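Local coordinates for protein DyP-type peroxidase (Thermobifida cellulosilytica, PDB 4GS1) that probably uses hydrogen peroxide to oxidise dyes and other substrates at a haem iron, as a member of the dye-decolourising peroxidase family, at residues P309-G314 with Q355-E360; P133-D138 with T349-V354; N201-I206 with D363-Y368. One frame throughout, in Å; residues are numbered along the deposited sequence.

Interaction 1 of 3, residues P309-G314 with Q355-E360; sequences PENNLG and QRSLVE. With HEM (protoporphyrin IX containing Fe), chain F.
N312 and S357 show how a single polar bond can tie a loop to a helix beside a cofactor. Both segments belong to the C-terminal ferredoxin-like half: 309-314 lies in the loop between helix 303-307 and strand 318-328. The later part of helix 351-360 provides the partner segment, 355-360. The hydrogen bond comes first. The hydroxyl of S357 donates from OG to OD1 of N312 over a short 2.5 Å, at a C=O...donor angle of 141° and tilted 29° from the carbonyl plane. S357 presents OG to the loop with chi1 at -66°, beside its own backbone N. The other side of the N312 amide is also committed, since ND2 gives hydrogen bonds to the carbonyls of L306 and N308, so that both ends fix the rotation of the amide.

N311 adds only a loose polar approach: ND2 lies 3.7 Å from S357 OG without a bond, and spends its hydrogens on L306 O and on Q361 OE1, just past the end of the helix.

Contacts with the haem flank this bridge. L358 lays CD1 over pyrrole C, 3.8 Å from HEM C3C, while Q355 puts OE1 3.6 Å from the vinyl carbon HEM CBC. On the loop, P309 CD lies 3.3 Å from the propionate oxygen HEM O2D.

Within the loop, backbone bonds set the shape of the turn that carries N312: P309 O accepts from both N312 N and G314 N, each at 2.9 Å.

Interaction 2 of 3, residues P133-D138 with T349-V354; sequences PEFATD and TGFVPV. With HEM (protoporphyrin IX containing Fe), chain F.
The first turn of helix 351-360, which sets F351 and V354 against a haem vinyl group and turns V352 to the neighbouring loop, is met by P133 and F135 from a loop of the N-terminal half. P133 turns the CG corner of its ring to a methyl of V352, CG to CG1 at 3.8 Å. With CG1 anti to its backbone N (chi1 175°), V352 gives one methyl to the proline CG and the other, CG2, to its CD. The two phenylalanines meet at a slant through single ring carbons, F135 CE2 being 4.1 Å from F351 CE2, and no hydrogen bond spans the contact.

This is a seam between two related halves: in DyP-type peroxidases each half carries a four-stranded antiparallel sheet of ferredoxin-like type, and here a connecting loop of one reaches the helix that lines the haem pocket in the other. The loop holds F135 in place through a type I beta turn running to D138. D138 N donates to F135 O at 3.0 Å, and in return F135 N points almost straight at D138 OD2, at 3.0 Å and 178°, meeting it from above the carboxylate plane. The other carboxylate oxygen, OD1, lies in plane at the edge of the F135 ring and forms a salt bridge with R245 on strand 240-249.

On the haem side, the F351 ring lies obliquely against the vinyl group, CD1 being 3.4 Å from HEM CBC, and V354 CG1 sits 3.7 Å from HEM CAC.

Interaction 3 of 3, residues N201-I206 with D363-Y368; sequences NLMGQI and DALNRY. With HEM (protoporphyrin IX containing Fe), chain F.
M203 meets L365 and Y368 by virtue of two torsions: chi1 of -86° turns its CG away from the carbonyl carbon and the rest of the chain runs out extended, while L365 holds CG opposite its backbone N (chi1 -166°), which divides its two methyls between the methionine (CD1) and the haem (CD2). The thioether therefore arrives crossing the leucine, with M203 SD 4.1 Å from L365 CD1, and its methyl ends against the last residue of the facing segment, M203 CE being 3.8 Å from Y368 CB. The methionine and tyrosine side chains cross at about a right angle, and the tyrosine ring continues away to an edge-to-face stack with W254.

L365 CD2 rests on the face of pyrrole B, 3.5 Å from HEM C2B. The leucine's backbone N donates to D363 OD1 at 3.0 Å in an Asx turn, and D363 OD2 bonds to ND1 of H303, by analogy with the family probably the proximal iron ligand.

The opposing loop is braced by N201. Its OD1 accepts from M203 N and Q205 N, which approach from opposite faces of the carbonyl plane, the first closing another Asx turn. Its ND2 donates to Q205 OE1 at 2.9 Å and 164°, and also bonds to D207 OD2. The two amides thus hold each other beside the pyrrole B methyl, with Q205 OE1 3.4 Å from HEM CMB. The turn ends on G204, first residue of the GXXDG motif of dye-decolourising peroxidases, which goes on to D207 of the oxygen-binding pocket and G208, whose backbone N bonds to the haem.

All three contacts touch the same haem. Interactions 1 and 2 lie about 9 Å apart, centre to centre, and share helix 351-360: 349-354 supplies its first turn and 355-360 the remainder. Interaction 3 is about 17 Å from either centre, and its segment 363-368 follows just after that helix, joined to it by L358 O, which probably accepts hydrogen bonds from D363 N and N366 ND2. Along the chain the order is 133-138, 201-206, 309-314, then 349-354, 355-360 and 363-368, so three widely separated loops converge on an almost unbroken stretch, 349-368, late in the chain. Interaction 2 alone brings in the N-terminal half; interactions 1 and 3 stay within the C-terminal one, which binds the cofactor.

Interaction 1 of 3, residues P309-G314 with Q355-E360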
loop_
_atom_site.group_PDB
_atom_site.type_symbol
_atom_site.label_atom_id
_atom_site.label_comp_id
_atom_site.label_asym_id
_atom_site.label_seq_id
_atom_site.Cartn_x
_atom_site.Cartn_y
_atom_site.Cartn_z
ATOM N N PRO B 309 25.650 -16.862 -10.682
ATOM C CA PRO B 309 26.949 -16.202 -10.880
ATOM C C PRO B 309 27.872 -16.945 -11.852
ATOM O O PRO B 309 28.617 -16.287 -12.592
ATOM C CB PRO B 309 27.548 -16.199 -9.470
ATOM C CG PRO B 309 26.342 -16.080 -8.576
ATOM C CD PRO B 309 25.289 -16.946 -9.252
ATOM N N GLU B 310 27.807 -18.275 -11.887
ATOM C CA GLU B 310 28.692 -19.035 -12.780
ATOM C C GLU B 310 28.422 -18.797 -14.270
ATOM O O GLU B 310 29.295 -19.052 -15.104
ATOM C CB GLU B 310 28.654 -20.539 -12.472
ATOM C CG GLU B 310 29.014 -20.913 -11.035
ATOM C CD GLU B 310 30.500 -20.856 -10.727
ATOM O OE1 GLU B 310 31.299 -20.429 -11.586
ATOM O OE2 GLU B 310 30.888 -21.250 -9.602
ATOM N N ASN B 311 27.223 -18.313 -14.595
ATOM C CA ASN B 311 26.844 -17.987 -15.977
ATOM C C ASN B 311 27.100 -16.515 -16.280
ATOM O O ASN B 311 26.812 -16.033 -17.382
ATOM C CB ASN B 311 25.355 -18.300 -16.203
ATOM C CG ASN B 311 24.915 -18.105 -17.659
ATOM O OD1 ASN B 311 25.530 -18.656 -18.575
ATOM N ND2 ASN B 311 23.851 -17.307 -17.878
ATOM N N ASN B 312 27.637 -15.795 -15.300
ATOM C CA ASN B 312 27.790 -14.352 -15.429
ATOM C C ASN B 312 29.126 -13.818 -14.942
ATOM O O ASN B 312 29.183 -12.750 -14.336
ATOM C CB ASN B 312 26.652 -13.640 -14.689
ATOM C CG ASN B 312 25.311 -13.882 -15.342
ATOM O OD1 ASN B 312 24.998 -13.279 -16.371
ATOM N ND2 ASN B 312 24.519 -14.776 -14.763
ATOM N N LEU B 313 30.195 -14.563 -15.217
ATOM C CA LEU B 313 31.552 -14.139 -14.878
ATOM C C LEU B 313 31.745 -13.909 -13.377
ATOM O O LEU B 313 32.633 -13.152 -12.958
ATOM C CB LEU B 313 31.930 -12.869 -15.661
ATOM C CG LEU B 313 31.597 -12.831 -17.152
ATOM C CD1 LEU B 313 31.922 -11.464 -17.734
ATOM C CD2 LEU B 313 32.342 -13.915 -17.906
ATOM N N GLY B 314 30.924 -14.570 -12.562
ATOM C CA GLY B 314 31.014 -14.435 -11.116
ATOM C C GLY B 314 30.152 -13.328 -10.534
ATOM O O GLY B 314 30.177 -13.102 -9.320
ATOM N N GLN B 355 21.375 -9.207 -16.100
ATOM C CA GLN B 355 20.232 -8.789 -16.918
ATOM C C GLN B 355 20.517 -9.064 -18.397
ATOM O O GLN B 355 19.629 -9.506 -19.130
ATOM C CB GLN B 355 19.892 -7.310 -16.684
ATOM C CG GLN B 355 18.796 -6.736 -17.616
ATOM C CD GLN B 355 17.390 -7.243 -17.314
ATOM O OE1 GLN B 355 17.193 -8.103 -16.450
ATOM N NE2 GLN B 355 16.401 -6.718 -18.043
ATOM N N ARG B 356 21.753 -8.825 -18.831
ATOM C CA ARG B 356 22.148 -9.185 -20.199
ATOM C C ARG B 356 21.895 -10.660 -20.490
ATOM O O ARG B 356 21.382 -11.007 -21.556
ATOM C CB ARG B 356 23.622 -8.857 -20.457
ATOM C CG ARG B 356 23.900 -7.384 -20.643
ATOM C CD ARG B 356 25.045 -7.172 -21.623
ATOM N NE ARG B 356 24.761 -6.052 -22.513
ATOM C CZ ARG B 356 25.203 -4.814 -22.320
ATOM N NH1 ARG B 356 25.967 -4.538 -21.269
ATOM N NH2 ARG B 356 24.889 -3.855 -23.181
ATOM N N SER B 357 22.259 -11.529 -19.548
ATOM C CA SER B 357 22.009 -12.964 -19.724
ATOM C C SER B 357 20.514 -13.286 -19.792
ATOM O O SER B 357 20.078 -14.076 -20.630
ATOM C CB SER B 357 22.677 -13.792 -18.620
ATOM O OG SER B 357 24.093 -13.711 -18.710
ATOM N N LEU B 358 19.718 -12.679 -18.917
ATOM C CA LEU B 358 18.288 -12.992 -18.910
ATOM C C LEU B 358 17.654 -12.601 -20.238
ATOM O O LEU B 358 16.822 -13.326 -20.786
ATOM C CB LEU B 358 17.574 -12.290 -17.754
ATOM C CG LEU B 358 18.102 -12.578 -16.350
ATOM C CD1 LEU B 358 17.284 -11.791 -15.315
ATOM C CD2 LEU B 358 18.099 -14.077 -16.035
ATOM N N VAL B 359 18.067 -11.455 -20.764
ATOM C CA VAL B 359 17.518 -10.970 -22.021
ATOM C C VAL B 359 18.041 -11.770 -23.206
ATOM O O VAL B 359 17.262 -12.274 -24.017
ATOM C CB VAL B 359 17.855 -9.462 -22.213
ATOM C CG1 VAL B 359 17.400 -8.986 -23.582
ATOM C CG2 VAL B 359 17.201 -8.639 -21.122
ATOM N N GLU B 360 19.360 -11.905 -23.301
ATOM C CA GLU B 360 19.971 -12.505 -24.491
ATOM C C GLU B 360 19.879 -14.024 -24.564
ATOM O O GLU B 360 19.947 -14.599 -25.653
ATOM C CB GLU B 360 21.431 -12.053 -24.626
ATOM C CG GLU B 360 21.579 -10.544 -24.807
ATOM C CD GLU B 360 23.019 -10.067 -24.693
ATOM O OE1 GLU B 360 23.935 -10.918 -24.640
ATOM O OE2 GLU B 360 23.227 -8.833 -24.649
HETATM C CHA HEM F . 16.746 -15.786 -8.245
HETATM C CHB HEM F . 12.226 -14.249 -9.055
HETATM C CHC HEM F . 13.907 -10.549 -11.716
HETATM C CHD HEM F . 18.455 -11.824 -10.570
HETATM C C1A HEM F . 15.382 -15.692 -8.264
HETATM C C2A HEM F . 14.488 -16.642 -7.648
HETATM C C3A HEM F . 13.238 -16.214 -7.876
HETATM C C4A HEM F . 13.310 -14.987 -8.628
HETATM C CMA HEM F . 11.924 -16.891 -7.415
HETATM C CAA HEM F . 14.940 -17.913 -6.879
HETATM C CBA HEM F . 15.068 -17.662 -5.366
HETATM C CGA HEM F . 16.239 -16.783 -5.021
HETATM O O1A HEM F . 17.404 -17.284 -5.048
HETATM O O2A HEM F . 16.016 -15.589 -4.699
HETATM C C1B HEM F . 12.289 -13.133 -9.858
HETATM C C2B HEM F . 11.145 -12.431 -10.398
HETATM C C3B HEM F . 11.599 -11.413 -11.146
HETATM C C4B HEM F . 13.049 -11.429 -11.090
HETATM C CMB HEM F . 9.685 -12.875 -10.138
HETATM C CAB HEM F . 10.800 -10.342 -11.933
HETATM C CBB HEM F . 9.532 -10.003 -11.626
HETATM C C1C HEM F . 15.288 -10.576 -11.638
HETATM C C2C HEM F . 16.209 -9.652 -12.287
HETATM C C3C HEM F . 17.468 -10.000 -11.953
HETATM C C4C HEM F . 17.373 -11.168 -11.110
HETATM C CMC HEM F . 15.760 -8.456 -13.156
HETATM C CAC HEM F . 18.838 -9.383 -12.350
HETATM C CBC HEM F . 19.051 -8.619 -13.424
HETATM C C1D HEM F . 18.399 -12.978 -9.834
HETATM C C2D HEM F . 19.553 -13.631 -9.262
HETATM C C3D HEM F . 19.024 -14.864 -8.557
HETATM C C4D HEM F . 17.595 -14.835 -8.743
HETATM C CMD HEM F . 21.035 -13.198 -9.353
HETATM C CAD HEM F . 19.857 -15.901 -7.788
HETATM C CBD HEM F . 20.485 -16.892 -8.771
HETATM C CGD HEM F . 21.329 -17.865 -7.978
HETATM O O1D HEM F . 20.814 -18.963 -7.625
HETATM O O2D HEM F . 22.504 -17.538 -7.667
HETATM N NA HEM F . 14.646 -14.682 -8.859
HETATM N NB HEM F . 13.439 -12.499 -10.302
HETATM N NC HEM F . 16.036 -11.509 -10.934
HETATM N ND HEM F . 17.256 -13.712 -9.502
HETATM FE FE HEM F . 15.361 -13.163 -9.984
#

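Interaction 2 of 3, residues P133-D138 with T349-V354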
loop_
_atom_site.group_PDB
_atom_site.type_symbol
_atom_site.label_atom_id
_atom_site.label_comp_id
_atom_site.label_asym_id
_atom_site.label_seq_id
_atom_site.Cartn_x
_atom_site.Cartn_y
_atom_site.Cartn_z
ATOM N N PRO B 133 22.539 0.072 -19.571
ATOM C CA PRO B 133 22.277 -0.132 -21.000
ATOM C C PRO B 133 20.788 -0.239 -21.248
ATOM O O PRO B 133 20.033 -0.506 -20.305
ATOM C CB PRO B 133 22.910 -1.500 -21.288
ATOM C CG PRO B 133 23.796 -1.803 -20.121
ATOM C CD PRO B 133 23.196 -1.091 -18.948
ATOM N N GLU B 134 20.372 -0.045 -22.497
ATOM C CA GLU B 134 19.025 -0.419 -22.910
ATOM C C GLU B 134 19.018 -1.921 -23.143
ATOM O O GLU B 134 20.007 -2.483 -23.616
ATOM C CB GLU B 134 18.638 0.316 -24.197
ATOM C CG GLU B 134 18.663 1.832 -24.064
ATOM C CD GLU B 134 18.224 2.543 -25.330
ATOM O OE1 GLU B 134 18.183 1.899 -26.402
ATOM O OE2 GLU B 134 17.917 3.750 -25.248
ATOM N N PHE B 135 17.916 -2.580 -22.797
ATOM C CA PHE B 135 17.772 -4.012 -23.059
ATOM C C PHE B 135 16.586 -4.239 -23.990
ATOM O O PHE B 135 15.622 -3.471 -23.974
ATOM C CB PHE B 135 17.580 -4.794 -21.751
ATOM C CG PHE B 135 18.697 -4.591 -20.752
ATOM C CD1 PHE B 135 19.875 -5.329 -20.844
ATOM C CD2 PHE B 135 18.577 -3.655 -19.735
ATOM C CE1 PHE B 135 20.903 -5.138 -19.935
ATOM C CE2 PHE B 135 19.605 -3.457 -18.822
ATOM C CZ PHE B 135 20.770 -4.202 -18.924
ATOM N N ALA B 136 16.658 -5.287 -24.810
ATOM C CA ALA B 136 15.632 -5.554 -25.819
ATOM C C ALA B 136 14.215 -5.734 -25.254
ATOM O O ALA B 136 13.222 -5.418 -25.910
ATOM C CB ALA B 136 16.030 -6.762 -26.670
ATOM N N THR B 137 14.130 -6.235 -24.029
ATOM C CA THR B 137 12.845 -6.475 -23.383
ATOM C C THR B 137 12.283 -5.239 -22.674
ATOM O O THR B 137 11.161 -5.290 -22.159
ATOM C CB THR B 137 12.956 -7.602 -22.344
ATOM O OG1 THR B 137 14.029 -7.303 -21.446
ATOM C CG2 THR B 137 13.226 -8.957 -23.013
ATOM N N ASP B 138 13.046 -4.147 -22.626
ATOM C CA ASP B 138 12.599 -2.946 -21.896
ATOM C C ASP B 138 11.241 -2.469 -22.397
ATOM O O ASP B 138 10.987 -2.472 -23.603
ATOM C CB ASP B 138 13.573 -1.778 -22.085
ATOM C CG ASP B 138 14.845 -1.904 -21.260
ATOM O OD1 ASP B 138 14.947 -2.803 -20.402
ATOM O OD2 ASP B 138 15.750 -1.064 -21.474
ATOM N N THR B 349 29.538 -5.508 -12.551
ATOM C CA THR B 349 29.768 -6.878 -12.075
ATOM C C THR B 349 28.644 -7.361 -11.154
ATOM O O THR B 349 28.845 -8.202 -10.273
ATOM C CB THR B 349 31.147 -7.038 -11.398
ATOM O OG1 THR B 349 31.230 -6.197 -10.238
ATOM C CG2 THR B 349 32.242 -6.649 -12.371
ATOM N N GLY B 350 27.455 -6.812 -11.379
ATOM C CA GLY B 350 26.264 -7.191 -10.632
ATOM C C GLY B 350 25.065 -7.265 -11.567
ATOM O O GLY B 350 24.986 -8.151 -12.416
ATOM N N PHE B 351 24.141 -6.320 -11.427
ATOM C CA PHE B 351 22.914 -6.304 -12.217
ATOM C C PHE B 351 23.133 -6.412 -13.729
ATOM O O PHE B 351 22.456 -7.186 -14.399
ATOM C CB PHE B 351 22.112 -5.031 -11.912
ATOM C CG PHE B 351 20.918 -4.837 -12.809
ATOM C CD1 PHE B 351 19.700 -5.428 -12.498
ATOM C CD2 PHE B 351 21.001 -4.039 -13.945
ATOM C CE1 PHE B 351 18.599 -5.260 -13.321
ATOM C CE2 PHE B 351 19.894 -3.863 -14.773
ATOM C CZ PHE B 351 18.693 -4.471 -14.453
ATOM N N VAL B 352 24.050 -5.621 -14.274
ATOM C CA VAL B 352 24.147 -5.488 -15.732
ATOM C C VAL B 352 24.444 -6.800 -16.478
ATOM O O VAL B 352 23.689 -7.170 -17.385
ATOM C CB VAL B 352 25.111 -4.351 -16.165
ATOM C CG1 VAL B 352 25.254 -4.343 -17.679
ATOM C CG2 VAL B 352 24.575 -2.997 -15.677
ATOM N N PRO B 353 25.511 -7.530 -16.098
ATOM C CA PRO B 353 25.726 -8.779 -16.841
ATOM C C PRO B 353 24.621 -9.812 -16.655
ATOM O O PRO B 353 24.324 -10.558 -17.594
ATOM C CB PRO B 353 27.049 -9.321 -16.272
ATOM C CG PRO B 353 27.281 -8.567 -14.997
ATOM C CD PRO B 353 26.626 -7.235 -15.178
ATOM N N VAL B 354 24.043 -9.883 -15.466
ATOM C CA VAL B 354 22.963 -10.830 -15.220
ATOM C C VAL B 354 21.745 -10.486 -16.067
ATOM O O VAL B 354 21.162 -11.366 -16.705
ATOM C CB VAL B 354 22.607 -10.906 -13.721
ATOM C CG1 VAL B 354 21.388 -11.805 -13.505
ATOM C CG2 VAL B 354 23.816 -11.424 -12.924
HETATM C CHA HEM F . 16.746 -15.786 -8.245
HETATM C CHB HEM F . 12.226 -14.249 -9.055
HETATM C CHC HEM F . 13.907 -10.549 -11.716
HETATM C CHD HEM F . 18.455 -11.824 -10.570
HETATM C C1A HEM F . 15.382 -15.692 -8.264
HETATM C C2A HEM F . 14.488 -16.642 -7.648
HETATM C C3A HEM F . 13.238 -16.214 -7.876
HETATM C C4A HEM F . 13.310 -14.987 -8.628
HETATM C CMA HEM F . 11.924 -16.891 -7.415
HETATM C CAA HEM F . 14.940 -17.913 -6.879
HETATM C CBA HEM F . 15.068 -17.662 -5.366
HETATM C CGA HEM F . 16.239 -16.783 -5.021
HETATM O O1A HEM F . 17.404 -17.284 -5.048
HETATM O O2A HEM F . 16.016 -15.589 -4.699
HETATM C C1B HEM F . 12.289 -13.133 -9.858
HETATM C C2B HEM F . 11.145 -12.431 -10.398
HETATM C C3B HEM F . 11.599 -11.413 -11.146
HETATM C C4B HEM F . 13.049 -11.429 -11.090
HETATM C CMB HEM F . 9.685 -12.875 -10.138
HETATM C CAB HEM F . 10.800 -10.342 -11.933
HETATM C CBB HEM F . 9.532 -10.003 -11.626
HETATM C C1C HEM F . 15.288 -10.576 -11.638
HETATM C C2C HEM F . 16.209 -9.652 -12.287
HETATM C C3C HEM F . 17.468 -10.000 -11.953
HETATM C C4C HEM F . 17.373 -11.168 -11.110
HETATM C CMC HEM F . 15.760 -8.456 -13.156
HETATM C CAC HEM F . 18.838 -9.383 -12.350
HETATM C CBC HEM F . 19.051 -8.619 -13.424
HETATM C C1D HEM F . 18.399 -12.978 -9.834
HETATM C C2D HEM F . 19.553 -13.631 -9.262
HETATM C C3D HEM F . 19.024 -14.864 -8.557
HETATM C C4D HEM F . 17.595 -14.835 -8.743
HETATM C CMD HEM F . 21.035 -13.198 -9.353
HETATM C CAD HEM F . 19.857 -15.901 -7.788
HETATM C CBD HEM F . 20.485 -16.892 -8.771
HETATM C CGD HEM F . 21.329 -17.865 -7.978
HETATM O O1D HEM F . 20.814 -18.963 -7.625
HETATM O O2D HEM F . 22.504 -17.538 -7.667
HETATM N NA HEM F . 14.646 -14.682 -8.859
HETATM N NB HEM F . 13.439 -12.499 -10.302
HETATM N NC HEM F . 16.036 -11.509 -10.934
HETATM N ND HEM F . 17.256 -13.712 -9.502
HETATM FE FE HEM F . 15.361 -13.163 -9.984
#

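Interaction 3 of 3, residues N201-I206 with D363-Y368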
loop_
_atom_site.group_PDB
_atom_site.type_symbol
_atom_site.label_atom_id
_atom_site.label_comp_id
_atom_site.label_asym_id
_atom_site.label_seq_id
_atom_site.Cartn_x
_atom_site.Cartn_y
_atom_site.Cartn_z
ATOM N N ASN B 201 7.012 -13.532 -3.244
ATOM C CA ASN B 201 6.512 -12.484 -4.141
ATOM C C ASN B 201 5.089 -12.788 -4.625
ATOM O O ASN B 201 4.493 -13.786 -4.209
ATOM C CB ASN B 201 7.486 -12.255 -5.311
ATOM C CG ASN B 201 7.622 -13.473 -6.213
ATOM O OD1 ASN B 201 6.676 -14.251 -6.374
ATOM N ND2 ASN B 201 8.798 -13.636 -6.819
ATOM N N LEU B 202 4.529 -11.933 -5.483
ATOM C CA LEU B 202 3.129 -12.093 -5.879
ATOM C C LEU B 202 2.887 -13.253 -6.854
ATOM O O LEU B 202 1.732 -13.620 -7.116
ATOM C CB LEU B 202 2.571 -10.781 -6.456
ATOM C CG LEU B 202 2.450 -9.646 -5.436
ATOM C CD1 LEU B 202 1.989 -8.369 -6.125
ATOM C CD2 LEU B 202 1.475 -10.021 -4.341
ATOM N N MET B 203 3.961 -13.832 -7.380
ATOM C CA MET B 203 3.842 -15.050 -8.192
ATOM C C MET B 203 3.855 -16.288 -7.302
ATOM O O MET B 203 3.735 -17.421 -7.790
ATOM C CB MET B 203 4.975 -15.137 -9.215
ATOM C CG MET B 203 4.699 -14.398 -10.511
ATOM S SD MET B 203 6.162 -14.350 -11.557
ATOM C CE MET B 203 5.429 -13.781 -13.096
ATOM N N GLY B 204 4.016 -16.072 -5.999
ATOM C CA GLY B 204 4.012 -17.162 -5.040
ATOM C C GLY B 204 5.387 -17.699 -4.679
ATOM O O GLY B 204 5.511 -18.581 -3.823
ATOM N N GLN B 205 6.429 -17.166 -5.310
ATOM C CA GLN B 205 7.774 -17.718 -5.154
ATOM C C GLN B 205 8.509 -17.179 -3.944
ATOM O O GLN B 205 8.482 -15.986 -3.676
ATOM C CB GLN B 205 8.597 -17.387 -6.406
ATOM C CG GLN B 205 7.942 -17.880 -7.687
ATOM C CD GLN B 205 8.164 -16.963 -8.877
ATOM O OE1 GLN B 205 8.690 -15.862 -8.738
ATOM N NE2 GLN B 205 7.756 -17.418 -10.058
ATOM N N ILE B 206 9.216 -18.055 -3.238
ATOM C CA ILE B 206 10.201 -17.605 -2.262
ATOM C C ILE B 206 11.262 -16.803 -3.028
ATOM O O ILE B 206 11.747 -17.238 -4.071
ATOM C CB ILE B 206 10.827 -18.822 -1.556
ATOM C CG1 ILE B 206 9.788 -19.472 -0.632
ATOM C CG2 ILE B 206 12.041 -18.419 -0.743
ATOM C CD1 ILE B 206 10.185 -20.860 -0.153
ATOM N N ASP B 363 15.428 -16.019 -20.948
ATOM C CA ASP B 363 14.806 -16.376 -19.675
ATOM C C ASP B 363 13.310 -16.584 -19.878
ATOM O O ASP B 363 12.629 -15.715 -20.409
ATOM C CB ASP B 363 15.065 -15.227 -18.699
ATOM C CG ASP B 363 14.518 -15.473 -17.299
ATOM O OD1 ASP B 363 13.962 -16.556 -17.004
ATOM O OD2 ASP B 363 14.660 -14.544 -16.472
ATOM N N ALA B 364 12.806 -17.749 -19.479
ATOM C CA ALA B 364 11.375 -18.040 -19.578
ATOM C C ALA B 364 10.530 -17.008 -18.840
ATOM O O ALA B 364 9.378 -16.763 -19.206
ATOM C CB ALA B 364 11.090 -19.448 -19.044
ATOM N N LEU B 365 11.101 -16.399 -17.805
ATOM C CA LEU B 365 10.391 -15.372 -17.040
ATOM C C LEU B 365 10.149 -14.100 -17.857
ATOM O O LEU B 365 9.268 -13.300 -17.522
ATOM C CB LEU B 365 11.179 -15.041 -15.771
ATOM C CG LEU B 365 10.500 -14.247 -14.667
ATOM C CD1 LEU B 365 9.219 -14.936 -14.181
ATOM C CD2 LEU B 365 11.499 -14.070 -13.511
ATOM N N ASN B 366 10.909 -13.910 -18.937
ATOM C CA ASN B 366 10.724 -12.713 -19.769
ATOM C C ASN B 366 9.287 -12.579 -20.258
ATOM O O ASN B 366 8.742 -11.470 -20.350
ATOM C CB ASN B 366 11.657 -12.733 -20.996
ATOM C CG ASN B 366 13.119 -12.476 -20.643
ATOM O OD1 ASN B 366 13.437 -11.980 -19.562
ATOM N ND2 ASN B 366 14.015 -12.799 -21.574
ATOM N N ARG B 367 8.665 -13.708 -20.584
ATOM C CA ARG B 367 7.334 -13.670 -21.169
ATOM C C ARG B 367 6.246 -13.368 -20.146
ATOM O O ARG B 367 5.092 -13.167 -20.517
ATOM C CB ARG B 367 7.024 -14.983 -21.907
ATOM C CG ARG B 367 8.068 -15.326 -22.962
ATOM C CD ARG B 367 7.590 -16.419 -23.906
ATOM N NE ARG B 367 8.565 -16.658 -24.973
ATOM C CZ ARG B 367 9.602 -17.483 -24.859
ATOM N NH1 ARG B 367 10.445 -17.635 -25.872
ATOM N NH2 ARG B 367 9.800 -18.150 -23.725
ATOM N N TYR B 368 6.617 -13.313 -18.871
ATOM C CA TYR B 368 5.638 -13.066 -17.812
ATOM C C TYR B 368 5.886 -11.774 -17.060
ATOM O O TYR B 368 5.248 -11.514 -16.039
ATOM C CB TYR B 368 5.594 -14.256 -16.838
ATOM C CG TYR B 368 5.134 -15.514 -17.529
ATOM C CD1 TYR B 368 3.786 -15.749 -17.749
ATOM C CD2 TYR B 368 6.047 -16.459 -17.975
ATOM C CE1 TYR B 368 3.359 -16.905 -18.407
ATOM C CE2 TYR B 368 5.629 -17.610 -18.629
ATOM C CZ TYR B 368 4.284 -17.823 -18.840
ATOM O OH TYR B 368 3.861 -18.963 -19.489
HETATM C CHA HEM F . 16.746 -15.786 -8.245
HETATM C CHB HEM F . 12.226 -14.249 -9.055
HETATM C CHC HEM F . 13.907 -10.549 -11.716
HETATM C CHD HEM F . 18.455 -11.824 -10.570
HETATM C C1A HEM F . 15.382 -15.692 -8.264
HETATM C C2A HEM F . 14.488 -16.642 -7.648
HETATM C C3A HEM F . 13.238 -16.214 -7.876
HETATM C C4A HEM F . 13.310 -14.987 -8.628
HETATM C CMA HEM F . 11.924 -16.891 -7.415
HETATM C CAA HEM F . 14.940 -17.913 -6.879
HETATM C CBA HEM F . 15.068 -17.662 -5.366
HETATM C CGA HEM F . 16.239 -16.783 -5.021
HETATM O O1A HEM F . 17.404 -17.284 -5.048
HETATM O O2A HEM F . 16.016 -15.589 -4.699
HETATM C C1B HEM F . 12.289 -13.133 -9.858
HETATM C C2B HEM F . 11.145 -12.431 -10.398
HETATM C C3B HEM F . 11.599 -11.413 -11.146
HETATM C C4B HEM F . 13.049 -11.429 -11.090
HETATM C CMB HEM F . 9.685 -12.875 -10.138
HETATM C CAB HEM F . 10.800 -10.342 -11.933
HETATM C CBB HEM F . 9.532 -10.003 -11.626
HETATM C C1C HEM F . 15.288 -10.576 -11.638
HETATM C C2C HEM F . 16.209 -9.652 -12.287
HETATM C C3C HEM F . 17.468 -10.000 -11.953
HETATM C C4C HEM F . 17.373 -11.168 -11.110
HETATM C CMC HEM F . 15.760 -8.456 -13.156
HETATM C CAC HEM F . 18.838 -9.383 -12.350
HETATM C CBC HEM F . 19.051 -8.619 -13.424
HETATM C C1D HEM F . 18.399 -12.978 -9.834
HETATM C C2D HEM F . 19.553 -13.631 -9.262
HETATM C C3D HEM F . 19.024 -14.864 -8.557
HETATM C C4D HEM F . 17.595 -14.835 -8.743
HETATM C CMD HEM F . 21.035 -13.198 -9.353
HETATM C CAD HEM F . 19.857 -15.901 -7.788
HETATM C CBD HEM F . 20.485 -16.892 -8.771
HETATM C CGD HEM F . 21.329 -17.865 -7.978
HETATM O O1D HEM F . 20.814 -18.963 -7.625
HETATM O O2D HEM F . 22.504 -17.538 -7.667
HETATM N NA HEM F . 14.646 -14.682 -8.859
HETATM N NB HEM F . 13.439 -12.499 -10.302
HETATM N NC HEM F . 16.036 -11.509 -10.934
HETATM N ND HEM F . 17.256 -13.712 -9.502
HETATM FE FE HEM F . 15.361 -13.163 -9.984
#